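Local coordinates for acyl-CoA synthetase (AMP-forming)/AMP-acid ligase II-like protein (Dyadobacter fermentans, PDB 4GS5) that is probably an AMP-forming acyl-CoA ligase, activating a carboxylic acid with ATP before passing it to coenzyme A, at residues Y179-L190 with L201-Q209; I253-L262 with W285-L296. All coordinates share one frame; numbering follows the deposited sequence.

Contact 1 comes first along the chain and is complete before contact 2 begins. Their centres lie 31 Å apart, with nearest atoms about 12 Å from each other; they do not touch, and no strand is common to both. Contact 1 is buried in the large N-terminal part, where strand 202-204 pairs with 187-192 on one side and 242-248 on the other. Soon after 242-248 the chain enters the small C-terminal domain, and its first hairpin, 252-255 with 258-261, forms one half of contact 2. In ANL enzymes these two domains rotate against each other between half-reactions; each contact joins pieces within one domain, which is consistent with both travelling as parts of separate bodies.

Contact 1 of 2, residues Y179-L190 with L201-Q209; sequences YGMTETVSHVAL and LYVFLPGIQ. With EDO (1,2-ethanediol), chain X.
Tyr202 turns CG away from its carbonyl carbon (chi1 -69°), which lays its ring under CB of Tyr179, 3.5 Å from Tyr202 CD1; Tyr179's own torsion (chi1 172°) sends its ring onward to meet the same face edge-on. The planes of this edge-to-face pair stand at 52°, and the Tyr179 OH reaches on to Asp234. Phe243 lies against both tyrosines. Next along, Ala189 CB packs 3.8 Å from Tyr202 CB and also meets Phe204, its non-hydrogen-bonded partner in the antiparallel hairpin of strands 187-192 and 202-204. Leu190 and Val203 are the hydrogen-bonded pair, with Leu190 N to Val203 O at 3.0 Å and Val203 N to Leu190 O at 2.8 Å. On the far side of strand 187-192, Val188 and Ala189 both face Tyr179, a classic beta bulge. The YGMTE sequence starting at Tyr179 is the ANL signature that in relatives lines the nucleotide site. Val188 O accepts Leu205 N at 2.9 Å, which carries the pairing to the start of a type II turn, Leu205 to Ile208, with Gly207 at the positive-phi position. Leu205 CD2 reaches back to Leu190 CD1 at 3.8 Å, and beyond the turn the Ile208 side chain crosses that of Val188 at about a right angle, with Ile208 CD1 3.9 Å from Val188 CG1.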
loop_
_atom_site.group_PDB
_atom_site.type_symbol
_atom_site.label_atom_id
_atom_site.label_comp_id
_atom_site.label_asym_id
_atom_site.label_seq_id
_atom_site.Cartn_x
_atom_site.Cartn_y
_atom_site.Cartn_z
ATOM N N TYR A 179 -0.627 -3.842 4.776
ATOM C CA TYR A 179 -1.373 -3.737 3.526
ATOM C C TYR A 179 -2.845 -3.688 3.913
ATOM O O TYR A 179 -3.312 -4.543 4.658
ATOM C CB TYR A 179 -1.117 -4.948 2.626
ATOM C CG TYR A 179 -2.009 -4.999 1.391
ATOM C CD1 TYR A 179 -1.629 -4.380 0.209
ATOM C CD2 TYR A 179 -3.220 -5.698 1.407
ATOM C CE1 TYR A 179 -2.439 -4.443 -0.934
ATOM C CE2 TYR A 179 -4.029 -5.766 0.282
ATOM C CZ TYR A 179 -3.634 -5.143 -0.886
ATOM O OH TYR A 179 -4.438 -5.216 -2.003
ATOM N N GLY A 180 -3.565 -2.678 3.440
ATOM C CA GLY A 180 -4.971 -2.547 3.771
ATOM C C GLY A 180 -5.613 -1.437 2.970
ATOM O O GLY A 180 -4.995 -0.867 2.065
HETATM N N MSE A 181 -6.874 -1.151 3.282
HETATM C CA MSE A 181 -7.606 -0.085 2.626
HETATM C C MSE A 181 -8.773 0.303 3.547
HETATM O O MSE A 181 -9.092 -0.430 4.485
HETATM C CB MSE A 181 -8.130 -0.594 1.293
HETATM C CG MSE A 181 -9.116 -1.748 1.449
HETATM SE SE MSE A 181 -8.859 -3.208 0.159
HETATM C CE MSE A 181 -7.022 -3.699 0.580
ATOM N N THR A 182 -9.417 1.434 3.284
ATOM C CA THR A 182 -10.527 1.856 4.132
ATOM C C THR A 182 -11.639 0.801 4.140
ATOM O O THR A 182 -12.257 0.563 5.183
ATOM C CB THR A 182 -11.097 3.247 3.737
ATOM O OG1 THR A 182 -12.026 3.101 2.660
ATOM C CG2 THR A 182 -9.992 4.184 3.311
ATOM N N GLU A 183 -11.896 0.172 2.985
ATOM C CA GLU A 183 -12.925 -0.878 2.895
ATOM C C GLU A 183 -12.654 -2.095 3.791
ATOM O O GLU A 183 -13.535 -2.918 4.024
ATOM C CB GLU A 183 -13.135 -1.332 1.446
ATOM C CG GLU A 183 -14.168 -0.525 0.672
ATOM C CD GLU A 183 -14.754 -1.299 -0.506
ATOM O OE1 GLU A 183 -15.926 -1.738 -0.418
ATOM O OE2 GLU A 183 -14.046 -1.471 -1.521
ATOM N N THR A 184 -11.431 -2.219 4.286
ATOM C CA THR A 184 -11.115 -3.304 5.211
ATOM C C THR A 184 -10.875 -2.744 6.609
ATOM O O THR A 184 -10.326 -3.427 7.479
ATOM C CB THR A 184 -9.914 -4.188 4.721
ATOM O OG1 THR A 184 -8.728 -3.395 4.576
ATOM C CG2 THR A 184 -10.248 -4.864 3.376
ATOM N N VAL A 185 -11.341 -1.507 6.798
ATOM C CA VAL A 185 -11.114 -0.703 7.998
ATOM C C VAL A 185 -9.647 -0.315 8.132
ATOM O O VAL A 185 -9.292 0.865 8.023
ATOM C CB VAL A 185 -11.590 -1.406 9.284
ATOM C CG1 VAL A 185 -11.528 -0.439 10.460
ATOM C CG2 VAL A 185 -12.995 -1.930 9.103
ATOM N N SER A 186 -8.810 -1.323 8.359
ATOM C CA SER A 186 -7.370 -1.150 8.490
ATOM C C SER A 186 -6.655 -2.268 7.712
ATOM O O SER A 186 -7.069 -2.655 6.614
ATOM C CB SER A 186 -6.979 -1.204 9.974
ATOM O OG SER A 186 -5.751 -0.543 10.224
ATOM N N HIS A 187 -5.600 -2.816 8.292
ATOM C CA HIS A 187 -4.786 -3.788 7.576
ATOM C C HIS A 187 -5.456 -5.175 7.451
ATOM O O HIS A 187 -6.281 -5.558 8.294
ATOM C CB HIS A 187 -3.385 -3.871 8.219
ATOM C CG HIS A 187 -3.395 -4.202 9.686
ATOM N ND1 HIS A 187 -2.272 -4.113 10.477
ATOM C CD2 HIS A 187 -4.390 -4.641 10.495
ATOM C CE1 HIS A 187 -2.568 -4.491 11.710
ATOM N NE2 HIS A 187 -3.848 -4.807 11.748
ATOM N N VAL A 188 -5.122 -5.909 6.385
ATOM C CA VAL A 188 -5.520 -7.311 6.244
ATOM C C VAL A 188 -4.289 -8.204 6.100
ATOM O O VAL A 188 -4.400 -9.439 6.071
ATOM C CB VAL A 188 -6.446 -7.540 5.033
ATOM C CG1 VAL A 188 -7.704 -6.704 5.173
ATOM C CG2 VAL A 188 -5.715 -7.230 3.710
ATOM N N ALA A 189 -3.116 -7.576 6.013
ATOM C CA ALA A 189 -1.862 -8.324 5.873
ATOM C C ALA A 189 -0.666 -7.493 6.328
ATOM O O ALA A 189 -0.755 -6.275 6.376
ATOM C CB ALA A 189 -1.667 -8.804 4.426
ATOM N N LEU A 190 0.443 -8.161 6.664
ATOM C CA LEU A 190 1.629 -7.480 7.186
ATOM C C LEU A 190 2.925 -7.972 6.534
ATOM O O LEU A 190 3.136 -9.179 6.400
ATOM C CB LEU A 190 1.757 -7.680 8.702
ATOM C CG LEU A 190 0.686 -7.171 9.648
ATOM C CD1 LEU A 190 0.960 -7.688 11.069
ATOM C CD2 LEU A 190 0.650 -5.641 9.627
ATOM N N LEU A 201 6.874 -10.438 0.934
ATOM C CA LEU A 201 5.548 -11.030 1.125
ATOM C C LEU A 201 4.744 -10.271 2.170
ATOM O O LEU A 201 5.262 -9.892 3.217
ATOM C CB LEU A 201 5.622 -12.507 1.531
ATOM C CG LEU A 201 6.096 -13.569 0.535
ATOM C CD1 LEU A 201 6.065 -14.932 1.224
ATOM C CD2 LEU A 201 5.271 -13.624 -0.757
ATOM N N TYR A 202 3.475 -10.044 1.873
ATOM C CA TYR A 202 2.529 -9.616 2.896
ATOM C C TYR A 202 1.846 -10.879 3.415
ATOM O O TYR A 202 1.233 -11.605 2.644
ATOM C CB TYR A 202 1.487 -8.677 2.294
ATOM C CG TYR A 202 2.020 -7.310 1.870
ATOM C CD1 TYR A 202 2.130 -6.259 2.783
ATOM C CD2 TYR A 202 2.369 -7.068 0.555
ATOM C CE1 TYR A 202 2.589 -5.000 2.382
ATOM C CE2 TYR A 202 2.826 -5.815 0.141
ATOM C CZ TYR A 202 2.932 -4.792 1.055
ATOM O OH TYR A 202 3.394 -3.573 0.629
ATOM N N VAL A 203 1.938 -11.132 4.715
ATOM C CA VAL A 203 1.311 -12.304 5.313
ATOM C C VAL A 203 -0.081 -11.953 5.839
ATOM O O VAL A 203 -0.236 -11.050 6.661
ATOM C CB VAL A 203 2.179 -12.878 6.440
ATOM C CG1 VAL A 203 1.530 -14.116 7.070
ATOM C CG2 VAL A 203 3.590 -13.218 5.911
ATOM N N PHE A 204 -1.093 -12.659 5.347
ATOM C CA PHE A 204 -2.485 -12.406 5.730
ATOM C C PHE A 204 -2.728 -12.530 7.235
ATOM O O PHE A 204 -2.324 -13.504 7.864
ATOM C CB PHE A 204 -3.426 -13.363 4.981
ATOM C CG PHE A 204 -3.567 -13.049 3.511
ATOM C CD1 PHE A 204 -4.219 -11.882 3.091
ATOM C CD2 PHE A 204 -3.022 -13.900 2.551
ATOM C CE1 PHE A 204 -4.339 -11.580 1.738
ATOM C CE2 PHE A 204 -3.130 -13.611 1.187
ATOM C CZ PHE A 204 -3.796 -12.460 0.773
ATOM N N LEU A 205 -3.395 -11.530 7.804
ATOM C CA LEU A 205 -3.819 -11.577 9.197
ATOM C C LEU A 205 -4.849 -12.690 9.403
ATOM O O LEU A 205 -5.572 -13.054 8.478
ATOM C CB LEU A 205 -4.422 -10.229 9.602
ATOM C CG LEU A 205 -3.435 -9.069 9.688
ATOM C CD1 LEU A 205 -4.174 -7.736 9.774
ATOM C CD2 LEU A 205 -2.517 -9.254 10.872
ATOM N N PRO A 206 -4.930 -13.229 10.626
ATOM C CA PRO A 206 -5.870 -14.331 10.863
ATOM C C PRO A 206 -7.314 -13.845 10.710
ATOM O O PRO A 206 -7.623 -12.712 11.081
ATOM C CB PRO A 206 -5.592 -14.717 12.320
ATOM C CG PRO A 206 -5.111 -13.424 12.960
ATOM C CD PRO A 206 -4.355 -12.691 11.877
ATOM N N GLY A 207 -8.178 -14.683 10.157
ATOM C CA GLY A 207 -9.577 -14.331 9.999
ATOM C C GLY A 207 -9.886 -13.720 8.650
ATOM O O GLY A 207 -11.047 -13.508 8.311
ATOM N N ILE A 208 -8.845 -13.437 7.878
ATOM C CA ILE A 208 -9.014 -12.949 6.521
ATOM C C ILE A 208 -9.125 -14.123 5.548
ATOM O O ILE A 208 -8.272 -15.007 5.539
ATOM C CB ILE A 208 -7.820 -12.068 6.095
ATOM C CG1 ILE A 208 -7.681 -10.856 7.016
ATOM C CG2 ILE A 208 -7.969 -11.615 4.657
ATOM C CD1 ILE A 208 -8.921 -9.931 7.032
ATOM N N GLN A 209 -10.178 -14.139 4.737
ATOM C CA GLN A 209 -10.273 -15.098 3.635
ATOM C C GLN A 209 -9.797 -14.370 2.381
ATOM O O GLN A 209 -10.077 -13.175 2.210
ATOM C CB GLN A 209 -11.712 -15.600 3.459
ATOM C CG GLN A 209 -12.255 -16.371 4.658
ATOM C CD GLN A 209 -13.373 -15.624 5.378
ATOM O OE1 GLN A 209 -13.275 -15.334 6.575
ATOM N NE2 GLN A 209 -14.446 -15.309 4.649
HETATM C C1 EDO X . -8.013 -13.313 15.544
HETATM O O1 EDO X . -7.504 -12.752 16.756
HETATM C C2 EDO X . -8.537 -12.177 14.678
HETATM O O2 EDO X . -9.074 -12.688 13.449
#

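Contact 2 of 2, residues I253-L262 with W285-L296; sequences INSGGVKIVL and WWEPDAKLGQKL
Asn254 and Gln294 lie at the centre of a partly buried contact between two beta hairpins of the C-terminal domain. The first, strands 252-255 and 258-261 around the type I' turn Ser255 to Val258, carries the INSGG sequence of the family's A8 motif; the second is strands 282-289 and 295-301. Backbone pairing between them amounts to a single bridge, Ser255 with Gly293, and a side chain takes over where it stops. Gln294 runs extended beyond CG (chi2 178°) alongside the first hairpin, and its OE1 accepts Asn254 N at 2.8 Å with the N-H nearly straight at 163°. Its own N gives a longer bond to Asn254 O, 3.3 Å. The amide's NE2 lies 3.4 Å above the plane of the Trp286 indole, toward the rim, on the same face that Ile253 CG2 covers, 3.6 Å from Trp286 CD1. With an alanine here, Asn254 N would probably be left without its acceptor and part of that indole face would lose its cover. Farther in, Leu296 CD1 packs against both Ile253 CD1 and Leu262 CD2, the latter at 3.7 Å. At the turn, Gly256 N bonds in plane to a lone pair of Leu292 O, and Leu292 CD2 lies close against the glycine. A water bridges Ser255 OG and Leu296 N, accepting from Leu296 N at 2.9 Å.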
loop_
_atom_site.group_PDB
_atom_site.type_symbol
_atom_site.label_atom_id
_atom_site.label_comp_id
_atom_site.label_asym_id
_atom_site.label_seq_id
_atom_site.Cartn_x
_atom_site.Cartn_y
_atom_site.Cartn_z
ATOM N N ILE A 253 1.970 -8.687 -18.607
ATOM C CA ILE A 253 1.593 -9.840 -19.409
ATOM C C ILE A 253 2.469 -11.027 -19.030
ATOM O O ILE A 253 3.512 -10.861 -18.393
ATOM C CB ILE A 253 1.727 -9.578 -20.923
ATOM C CG1 ILE A 253 3.195 -9.351 -21.295
ATOM C CG2 ILE A 253 0.858 -8.388 -21.351
ATOM C CD1 ILE A 253 3.421 -9.294 -22.777
ATOM N N ASN A 254 2.037 -12.217 -19.428
ATOM C CA ASN A 254 2.818 -13.419 -19.178
ATOM C C ASN A 254 3.130 -14.089 -20.499
ATOM O O ASN A 254 2.251 -14.668 -21.136
ATOM C CB ASN A 254 2.080 -14.376 -18.241
ATOM C CG ASN A 254 2.927 -15.575 -17.859
ATOM O OD1 ASN A 254 4.005 -15.769 -18.403
ATOM N ND2 ASN A 254 2.439 -16.388 -16.933
ATOM N N SER A 255 4.386 -13.977 -20.913
ATOM C CA SER A 255 4.854 -14.526 -22.184
ATOM C C SER A 255 5.822 -15.668 -21.896
ATOM O O SER A 255 6.914 -15.429 -21.372
ATOM C CB SER A 255 5.574 -13.438 -22.994
ATOM O OG SER A 255 6.134 -13.958 -24.200
ATOM N N GLY A 256 5.414 -16.892 -22.211
ATOM C CA GLY A 256 6.229 -18.065 -21.937
ATOM C C GLY A 256 6.677 -18.172 -20.482
ATOM O O GLY A 256 7.813 -18.573 -20.214
ATOM N N GLY A 257 5.787 -17.832 -19.547
ATOM C CA GLY A 257 6.108 -17.837 -18.128
ATOM C C GLY A 257 6.980 -16.675 -17.652
ATOM O O GLY A 257 7.323 -16.581 -16.470
ATOM N N VAL A 258 7.360 -15.784 -18.559
ATOM C CA VAL A 258 8.108 -14.595 -18.154
ATOM C C VAL A 258 7.157 -13.375 -18.034
ATOM O O VAL A 258 6.491 -12.990 -18.994
ATOM C CB VAL A 258 9.245 -14.266 -19.138
ATOM C CG1 VAL A 258 9.876 -12.912 -18.780
ATOM C CG2 VAL A 258 10.319 -15.368 -19.107
ATOM N N LYS A 259 7.083 -12.787 -16.846
ATOM C CA LYS A 259 6.209 -11.637 -16.644
ATOM C C LYS A 259 6.891 -10.370 -17.152
ATOM O O LYS A 259 8.039 -10.086 -16.806
ATOM C CB LYS A 259 5.849 -11.493 -15.161
ATOM C CG LYS A 259 4.516 -12.119 -14.773
ATOM C CD LYS A 259 4.581 -13.621 -14.625
ATOM C CE LYS A 259 3.202 -14.192 -14.239
ATOM N NZ LYS A 259 2.856 -14.009 -12.789
ATOM N N ILE A 260 6.167 -9.612 -17.967
ATOM C CA ILE A 260 6.683 -8.385 -18.568
ATOM C C ILE A 260 5.746 -7.210 -18.285
ATOM O O ILE A 260 4.541 -7.282 -18.562
ATOM C CB ILE A 260 6.808 -8.545 -20.104
ATOM C CG1 ILE A 260 7.886 -9.584 -20.432
ATOM C CG2 ILE A 260 7.159 -7.213 -20.771
ATOM C CD1 ILE A 260 7.804 -10.043 -21.919
ATOM N N VAL A 261 6.303 -6.134 -17.747
ATOM C CA VAL A 261 5.524 -4.936 -17.418
ATOM C C VAL A 261 5.527 -4.020 -18.645
ATOM O O VAL A 261 6.595 -3.606 -19.112
ATOM C CB VAL A 261 6.104 -4.205 -16.189
ATOM C CG1 VAL A 261 5.214 -3.007 -15.790
ATOM C CG2 VAL A 261 6.272 -5.163 -14.998
ATOM N N LEU A 262 4.344 -3.721 -19.188
ATOM C CA LEU A 262 4.293 -3.022 -20.476
ATOM C C LEU A 262 4.970 -1.649 -20.464
ATOM O O LEU A 262 5.737 -1.330 -21.371
ATOM C CB LEU A 262 2.860 -2.908 -20.991
ATOM C CG LEU A 262 2.252 -4.264 -21.383
ATOM C CD1 LEU A 262 0.743 -4.111 -21.612
ATOM C CD2 LEU A 262 2.951 -4.870 -22.614
ATOM N N TRP A 285 2.266 -3.622 -26.805
ATOM C CA TRP A 285 0.989 -4.239 -26.508
ATOM C C TRP A 285 1.177 -5.750 -26.578
ATOM O O TRP A 285 2.305 -6.242 -26.506
ATOM C CB TRP A 285 -0.066 -3.770 -27.510
ATOM C CG TRP A 285 -1.480 -3.900 -27.029
ATOM C CD1 TRP A 285 -2.486 -4.629 -27.612
ATOM C CD2 TRP A 285 -2.054 -3.277 -25.874
ATOM N NE1 TRP A 285 -3.642 -4.497 -26.886
ATOM C CE2 TRP A 285 -3.407 -3.670 -25.816
ATOM C CE3 TRP A 285 -1.563 -2.410 -24.896
ATOM C CZ2 TRP A 285 -4.276 -3.231 -24.808
ATOM C CZ3 TRP A 285 -2.426 -1.977 -23.889
ATOM C CH2 TRP A 285 -3.766 -2.389 -23.855
ATOM N N TRP A 286 0.082 -6.491 -26.687
ATOM C CA TRP A 286 0.199 -7.946 -26.695
ATOM C C TRP A 286 -0.944 -8.572 -27.456
ATOM O O TRP A 286 -1.966 -7.930 -27.725
ATOM C CB TRP A 286 0.213 -8.495 -25.274
ATOM C CG TRP A 286 -1.055 -8.211 -24.563
ATOM C CD1 TRP A 286 -1.371 -7.064 -23.871
ATOM C CD2 TRP A 286 -2.205 -9.063 -24.476
ATOM N NE1 TRP A 286 -2.643 -7.161 -23.359
ATOM C CE2 TRP A 286 -3.179 -8.373 -23.715
ATOM C CE3 TRP A 286 -2.512 -10.338 -24.972
ATOM C CZ2 TRP A 286 -4.436 -8.916 -23.438
ATOM C CZ3 TRP A 286 -3.757 -10.876 -24.696
ATOM C CH2 TRP A 286 -4.710 -10.163 -23.933
ATOM N N GLU A 287 -0.778 -9.836 -27.808
ATOM C CA GLU A 287 -1.891 -10.560 -28.403
ATOM C C GLU A 287 -1.863 -12.005 -27.942
ATOM O O GLU A 287 -0.825 -12.503 -27.495
ATOM C CB GLU A 287 -1.883 -10.448 -29.929
ATOM C CG GLU A 287 -0.687 -11.078 -30.599
ATOM C CD GLU A 287 -0.767 -10.966 -32.110
ATOM O OE1 GLU A 287 -0.071 -10.101 -32.681
ATOM O OE2 GLU A 287 -1.536 -11.738 -32.725
ATOM N N PRO A 288 -3.020 -12.665 -27.989
ATOM C CA PRO A 288 -3.059 -14.064 -27.579
ATOM C C PRO A 288 -2.114 -14.865 -28.466
ATOM O O PRO A 288 -1.995 -14.581 -29.656
ATOM C CB PRO A 288 -4.509 -14.467 -27.850
ATOM C CG PRO A 288 -5.286 -13.176 -27.810
ATOM C CD PRO A 288 -4.347 -12.136 -28.349
ATOM N N ASP A 289 -1.426 -15.836 -27.880
ATOM C CA ASP A 289 -0.539 -16.712 -28.628
ATOM C C ASP A 289 -0.594 -18.105 -28.012
ATOM O O ASP A 289 -0.371 -18.252 -26.807
ATOM C CB ASP A 289 0.910 -16.187 -28.585
ATOM C CG ASP A 289 1.858 -17.035 -29.448
ATOM O OD1 ASP A 289 2.777 -17.695 -28.905
ATOM O OD2 ASP A 289 1.647 -17.054 -30.675
ATOM N N ALA A 290 -0.849 -19.125 -28.833
ATOM C CA ALA A 290 -0.984 -20.488 -28.331
ATOM C C ALA A 290 0.263 -20.931 -27.581
ATOM O O ALA A 290 0.167 -21.587 -26.544
ATOM C CB ALA A 290 -1.315 -21.476 -29.468
ATOM N N LYS A 291 1.428 -20.572 -28.102
ATOM C CA LYS A 291 2.687 -21.039 -27.523
ATOM C C LYS A 291 3.077 -20.276 -26.261
ATOM O O LYS A 291 3.435 -20.875 -25.245
ATOM C CB LYS A 291 3.822 -20.929 -28.543
ATOM C CG LYS A 291 5.184 -21.302 -27.980
ATOM C CD LYS A 291 6.201 -21.554 -29.089
ATOM C CE LYS A 291 7.608 -21.694 -28.518
ATOM N NZ LYS A 291 7.715 -22.834 -27.562
ATOM N N LEU A 292 3.007 -18.956 -26.338
ATOM C CA LEU A 292 3.514 -18.092 -25.271
ATOM C C LEU A 292 2.444 -17.653 -24.263
ATOM O O LEU A 292 2.774 -17.183 -23.177
ATOM C CB LEU A 292 4.152 -16.858 -25.891
ATOM C CG LEU A 292 5.416 -17.173 -26.691
ATOM C CD1 LEU A 292 5.843 -15.950 -27.496
ATOM C CD2 LEU A 292 6.531 -17.640 -25.754
ATOM N N GLY A 293 1.177 -17.814 -24.624
ATOM C CA GLY A 293 0.073 -17.311 -23.820
ATOM C C GLY A 293 -0.260 -15.909 -24.299
ATOM O O GLY A 293 -1.263 -15.682 -24.984
ATOM N N GLN A 294 0.616 -14.971 -23.950
ATOM C CA GLN A 294 0.528 -13.602 -24.436
ATOM C C GLN A 294 1.840 -13.244 -25.146
ATOM O O GLN A 294 2.923 -13.481 -24.620
ATOM C CB GLN A 294 0.240 -12.661 -23.272
ATOM C CG GLN A 294 -1.055 -13.011 -22.544
ATOM C CD GLN A 294 -1.306 -12.106 -21.349
ATOM O OE1 GLN A 294 -0.654 -12.239 -20.317
ATOM N NE2 GLN A 294 -2.256 -11.178 -21.489
ATOM N N LYS A 295 1.725 -12.704 -26.353
ATOM C CA LYS A 295 2.880 -12.374 -27.173
ATOM C C LYS A 295 3.039 -10.857 -27.218
ATOM O O LYS A 295 2.138 -10.138 -27.669
ATOM C CB LYS A 295 2.683 -12.897 -28.597
ATOM C CG LYS A 295 3.895 -12.692 -29.506
ATOM C CD LYS A 295 3.532 -12.647 -31.005
ATOM C CE LYS A 295 2.710 -13.838 -31.443
ATOM N NZ LYS A 295 2.446 -13.815 -32.920
ATOM N N LEU A 296 4.194 -10.381 -26.773
ATOM C CA LEU A 296 4.481 -8.954 -26.756
ATOM C C LEU A 296 4.599 -8.494 -28.203
ATOM O O LEU A 296 5.248 -9.160 -29.016
ATOM C CB LEU A 296 5.807 -8.696 -26.026
ATOM C CG LEU A 296 6.244 -7.228 -25.923
ATOM C CD1 LEU A 296 5.370 -6.473 -24.946
ATOM C CD2 LEU A 296 7.702 -7.157 -25.477
HETATM O O HOH W 1 6.353 -12.202 -26.355
#